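Local coordinates for ribulose-1,5-bisphosphate carboxylase/oxygenase large subunit (Rhodopseudomonas palustris, PDB 3QFW) that belongs to the Rubisco-like proteins, relatives of the CO2-fixing enzyme that probably process a different substrate through a related metal-dependent enolisation, at the interface of chains A and B. Residues are numbered along the deposited sequence; one frame, centred on the assembly and turned at random. Chains: chain A/B, Ribulose-1,5-bisphosphate carboxylase/oxygenase large subunit.

The interface of chains A and B. Residues chain A 82, 85-86; chain B 167-168, 170, 206, 233, 256.
The imidazole of B:His167 meets the amide of A:Asn85 edge on: OD1 lies in the ring plane, 3.0 Å from ND1, while the two flat groups are inclined by 61°. Because OD1 is displaced towards the CE1 side, any hydrogen bond from ND1 must be bent, and it requires ND1 to carry the proton. B:His167 closes a KDDH sequence matching the KDDE metal-binding motif of Rubisco, placing helix 80-88 of chain A beside the expected active site of chain B, as in the family's two-fold dimer. The A:Asn85 amide is covered on both faces. CD1 of B:Ile233 sits over CG at 3.5 Å, almost along the plane normal, and the methyl CE of A:Met86 lies beneath the opposite face. ND2 gives one N-H to the backbone O of B:His167 (3.0 Å) and the other to OE1 of A:Gln82; both acceptors are essentially in the amide plane, and the second bond is nearly straight (173° at H). Rotation of this amide is therefore checked by bonding as well as packing. CB of B:Ala170 lies squarely over one face of the A:Gln82 amide, 3.6 Å from CD. At its edge, NE2 donates to the carbonyl O of B:Gly168 at 3.0 Å, with the acceptor tilted somewhat out of the amide plane. The chain leaves with CG anti to the backbone N and then bends at chi2 (62°), which turns OE1 back towards A:Asn85 on the next helical turn. OE1 also contacts a water at 2.8 Å that reaches OG of B:Ser206 at 2.7 Å, adding a solvent-mediated link between subunits. A leucine replacing A:Gln82 would probably leave the B:Gly168 carbonyl without this donor, break the water bridge and remove one of the bonds that hold the A:Asn85 amide in its orientation.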
loop_
_atom_site.group_PDB
_atom_site.type_symbol
_atom_site.label_atom_id
_atom_site.label_comp_id
_atom_site.label_asym_id
_atom_site.label_seq_id
_atom_site.Cartn_x
_atom_site.Cartn_y
_atom_site.Cartn_z
ATOM N N GLN A 82 4.333 -9.578 -4.330
ATOM C CA GLN A 82 3.806 -10.926 -4.117
ATOM C C GLN A 82 4.181 -11.517 -2.762
ATOM O O GLN A 82 3.407 -12.278 -2.170
ATOM C CB GLN A 82 4.254 -11.860 -5.244
ATOM C CG GLN A 82 3.812 -13.323 -5.084
ATOM C CD GLN A 82 2.297 -13.509 -5.068
ATOM O OE1 GLN A 82 1.539 -12.555 -5.234
ATOM N NE2 GLN A 82 1.854 -14.743 -4.846
ATOM N N ASN A 85 1.942 -9.818 -0.467
ATOM C CA ASN A 85 0.678 -10.518 -0.726
ATOM C C ASN A 85 0.529 -11.788 0.109
ATOM O O ASN A 85 -0.425 -11.933 0.879
ATOM C CB ASN A 85 0.540 -10.836 -2.225
ATOM C CG ASN A 85 -0.910 -11.175 -2.643
ATOM O OD1 ASN A 85 -1.874 -10.850 -1.945
ATOM N ND2 ASN A 85 -1.052 -11.828 -3.791
ATOM N N MET A 86 1.482 -12.706 -0.016
ATOM C CA MET A 86 1.381 -13.977 0.692
ATOM C C MET A 86 1.565 -13.827 2.209
ATOM O O MET A 86 1.010 -14.609 2.984
ATOM C CB MET A 86 2.356 -15.022 0.114
ATOM C CG MET A 86 1.965 -15.567 -1.278
ATOM S SD MET A 86 0.169 -15.795 -1.622
ATOM C CE MET A 86 -0.049 -14.534 -2.838
ATOM N N HIS B 167 -6.457 -14.553 -5.641
ATOM C CA HIS B 167 -5.669 -13.323 -5.625
ATOM C C HIS B 167 -4.218 -13.654 -5.293
ATOM O O HIS B 167 -3.320 -12.838 -5.501
ATOM C CB HIS B 167 -6.199 -12.353 -4.581
ATOM C CG HIS B 167 -5.706 -12.641 -3.203
ATOM N ND1 HIS B 167 -4.591 -12.026 -2.669
ATOM C CD2 HIS B 167 -6.149 -13.504 -2.260
ATOM C CE1 HIS B 167 -4.378 -12.491 -1.451
ATOM N NE2 HIS B 167 -5.312 -13.386 -1.178
ATOM N N GLY B 168 -4.012 -14.846 -4.746
ATOM C CA GLY B 168 -2.689 -15.328 -4.402
ATOM C C GLY B 168 -1.919 -15.866 -5.587
ATOM O O GLY B 168 -0.702 -16.057 -5.520
ATOM N N ALA B 170 -0.003 -15.611 -8.863
ATOM C CA ALA B 170 0.758 -14.582 -9.546
ATOM C C ALA B 170 1.567 -15.208 -10.664
ATOM O O ALA B 170 1.026 -15.540 -11.708
ATOM C CB ALA B 170 1.650 -13.831 -8.566
ATOM N N SER B 206 0.463 -8.944 -11.731
ATOM C CA SER B 206 1.310 -8.810 -10.547
ATOM C C SER B 206 2.652 -8.116 -10.803
ATOM O O SER B 206 3.105 -8.015 -11.943
ATOM C CB SER B 206 1.628 -10.217 -10.017
ATOM O OG SER B 206 1.383 -10.299 -8.633
ATOM N N ILE B 233 -1.550 -3.500 -3.497
ATOM C CA ILE B 233 -0.298 -4.214 -3.688
ATOM C C ILE B 233 0.584 -3.508 -4.706
ATOM O O ILE B 233 1.742 -3.200 -4.424
ATOM C CB ILE B 233 -0.520 -5.652 -4.153
ATOM C CG1 ILE B 233 -1.177 -6.457 -3.042
ATOM C CG2 ILE B 233 0.826 -6.301 -4.539
ATOM C CD1 ILE B 233 -1.525 -7.850 -3.447
ATOM N N ALA B 256 -6.567 -6.966 -1.447
ATOM C CA ALA B 256 -5.348 -7.373 -0.744
ATOM C C ALA B 256 -4.552 -6.150 -0.264
ATOM O O ALA B 256 -4.295 -5.243 -1.042
ATOM C CB ALA B 256 -4.488 -8.246 -1.642
HETATM O O HOH W 1 1.137 -9.876 -5.947
#